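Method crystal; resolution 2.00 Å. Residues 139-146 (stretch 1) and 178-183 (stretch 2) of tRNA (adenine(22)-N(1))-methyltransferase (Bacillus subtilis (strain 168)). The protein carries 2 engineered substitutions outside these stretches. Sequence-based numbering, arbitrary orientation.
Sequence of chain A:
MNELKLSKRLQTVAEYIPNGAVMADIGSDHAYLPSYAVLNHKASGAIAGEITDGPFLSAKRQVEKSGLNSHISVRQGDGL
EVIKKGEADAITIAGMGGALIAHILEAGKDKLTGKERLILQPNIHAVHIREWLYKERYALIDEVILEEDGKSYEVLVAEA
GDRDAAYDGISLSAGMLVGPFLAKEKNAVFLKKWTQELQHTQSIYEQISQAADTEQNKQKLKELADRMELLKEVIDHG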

# COMPACT_ATOMS: atom_id res chain seq x y z
N ALA A 139 -10.43 -8.64 1.47
CA ALA A 139 -10.15 -8.94 2.85
C ALA A 139 -8.66 -8.77 3.10
O ALA A 139 -7.83 -9.32 2.38
N LEU A 140 -8.32 -8.00 4.12
CA LEU A 140 -6.93 -7.80 4.47
C LEU A 140 -6.48 -9.06 5.15
O LEU A 140 -7.06 -9.46 6.15
N ILE A 141 -5.46 -9.71 4.62
CA ILE A 141 -4.99 -10.93 5.23
C ILE A 141 -3.76 -10.70 6.09
O ILE A 141 -3.40 -11.54 6.89
N ASP A 142 -3.13 -9.54 5.93
CA ASP A 142 -1.97 -9.20 6.74
C ASP A 142 -1.51 -7.79 6.49
O ASP A 142 -1.75 -7.21 5.44
N GLU A 143 -0.82 -7.25 7.48
CA GLU A 143 -0.27 -5.92 7.44
C GLU A 143 1.02 -5.91 8.20
O GLU A 143 1.17 -6.62 9.18
N VAL A 144 1.96 -5.09 7.76
CA VAL A 144 3.22 -4.94 8.45
C VAL A 144 3.59 -3.48 8.41
O VAL A 144 3.31 -2.78 7.45
N ILE A 145 4.21 -3.01 9.48
CA ILE A 145 4.67 -1.64 9.52
C ILE A 145 6.08 -1.71 10.06
O ILE A 145 6.32 -2.24 11.13
N LEU A 146 7.00 -1.18 9.28
CA LEU A 146 8.39 -1.19 9.65
C LEU A 146 9.00 0.14 9.30
O LEU A 146 8.37 0.95 8.64
N VAL A 178 -5.45 3.25 10.96
CA VAL A 178 -4.16 2.77 11.45
C VAL A 178 -3.82 1.35 11.06
O VAL A 178 -2.67 0.95 11.14
N GLY A 179 -4.80 0.58 10.63
CA GLY A 179 -4.56 -0.79 10.25
C GLY A 179 -5.06 -1.74 11.32
O GLY A 179 -4.60 -1.71 12.45
N PRO A 180 -6.01 -2.59 10.96
CA PRO A 180 -6.55 -3.54 11.93
C PRO A 180 -5.50 -4.49 12.49
O PRO A 180 -5.46 -4.70 13.69
N PHE A 181 -4.67 -5.05 11.63
CA PHE A 181 -3.63 -5.96 12.07
C PHE A 181 -2.59 -5.17 12.84
O PHE A 181 -2.15 -5.57 13.90
N LEU A 182 -2.20 -4.03 12.27
CA LEU A 182 -1.20 -3.18 12.89
C LEU A 182 -1.64 -2.79 14.29
O LEU A 182 -0.84 -2.79 15.21
N ALA A 183 -2.91 -2.47 14.43
CA ALA A 183 -3.47 -2.06 15.71
C ALA A 183 -3.32 -3.15 16.76
O ALA A 183 -2.99 -2.87 17.90

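The strand of residues 139-146 meets the start of a helix, and the side chains of Leu140, Glu143 and Ile145 point toward it, while Ile141, Asp142 and Val144 direct their CA-to-CB bonds away. At the centre, where Glu143 and Phe181 bring their CA atoms within 5.7 Å, an acid reaches the helix N-terminus. Glu143 (chi1 m, chi2 t, chi3 -48°) places OE1 3.0 Å from Leu182 N, a well-directed hydrogen bond, and 2.7 Å from Phe181 N, a weak one because the angle at the hydrogen is only 126°. The first turn of a helix leaves amide hydrogens without backbone acceptors, so a carboxylate suits this place; its other oxygen, OE2, is satisfied elsewhere in the structure. Pro180 fits beside it, having no amide hydrogen to offer. Gly179, the N-cap residue, leaves the hollow OE1 needs: a CB there would lie 2.9 Å from Glu143 OE1, and the positive phi, with these backbone angles, itself calls for glycine.

Phe181 (chi1 m, chi2 -85°) is the broad bump on one flank. Its flat ring lies against the strand backbone, with Asp142 CA 4.0 Å from the ring centroid, over the face. At the ring edge, Leu140 O approaches Phe181 CE2 to 3.1 Å. Asp142, chi1 t, turns OD1 back to accept a hydrogen bond from Glu143 N at 2.7 Å.

Aliphatic groups fill the remaining hollows. Leu140 (m, t) sets CD1 3.8 Å from Pro180 CG, and its CB lies 3.9 Å from Phe181 CE2. Leu182 (m, t) leaves its backbone sideways, yet its branched end reaches the strand: CD2 packs 3.9 Å from Ile145 CG2 and 3.6 Å from Val144 C. Ile145, extended in t, t, offers a beta-branched surface that complements this leucine.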

# COMPACT_ATOMS: atom_id res chain seq x y z
CB ALA A 139 -10.57 -10.35 3.18
CB LEU A 140 -6.77 -6.62 5.43
CG LEU A 140 -6.60 -5.24 4.83
CD1 LEU A 140 -6.89 -4.18 5.88
CD2 LEU A 140 -5.21 -5.08 4.26
CB ILE A 141 -4.74 -12.04 4.20
CG1 ILE A 141 -3.70 -11.60 3.18
CG2 ILE A 141 -6.04 -12.38 3.51
CD1 ILE A 141 -3.38 -12.67 2.17
CB ASP A 142 -0.81 -10.17 6.52
CG ASP A 142 0.20 -10.14 7.67
OD1 ASP A 142 -0.09 -9.52 8.71
OD2 ASP A 142 1.28 -10.73 7.54
CB GLU A 143 -1.18 -4.93 8.15
CG GLU A 143 -2.51 -4.63 7.50
CD GLU A 143 -3.31 -3.64 8.31
OE1 GLU A 143 -3.43 -3.82 9.53
OE2 GLU A 143 -3.80 -2.67 7.73
CB VAL A 144 4.35 -5.78 7.82
CG1 VAL A 144 4.54 -5.44 6.37
CG2 VAL A 144 5.65 -5.52 8.56
CB ILE A 145 3.82 -0.69 10.38
CG1 ILE A 145 4.35 0.73 10.20
CG2 ILE A 145 3.86 -1.09 11.83
CD1 ILE A 145 3.47 1.82 10.75
CB LEU A 146 9.11 -2.28 8.86
CG LEU A 146 8.54 -3.69 9.04
CD1 LEU A 146 8.95 -4.60 7.90
CD2 LEU A 146 8.96 -4.28 10.38
CB VAL A 178 -4.08 2.92 12.97
CG1 VAL A 178 -4.35 4.36 13.37
CG2 VAL A 178 -5.06 2.00 13.66
CB PRO A 180 -7.60 -4.31 11.12
CG PRO A 180 -7.26 -4.07 9.70
CD PRO A 180 -6.59 -2.75 9.62
CB PHE A 181 -2.96 -6.65 10.89
CG PHE A 181 -3.80 -7.71 10.25
CD1 PHE A 181 -3.80 -8.99 10.74
CD2 PHE A 181 -4.59 -7.42 9.16
CE1 PHE A 181 -4.58 -9.97 10.16
CE2 PHE A 181 -5.36 -8.39 8.57
CZ PHE A 181 -5.36 -9.67 9.07
CB LEU A 182 -0.95 -1.95 12.03
CG LEU A 182 -0.44 -2.31 10.64
CD1 LEU A 182 -0.18 -1.08 9.80
CD2 LEU A 182 0.79 -3.19 10.73
CB ALA A 183 -4.93 -1.68 15.56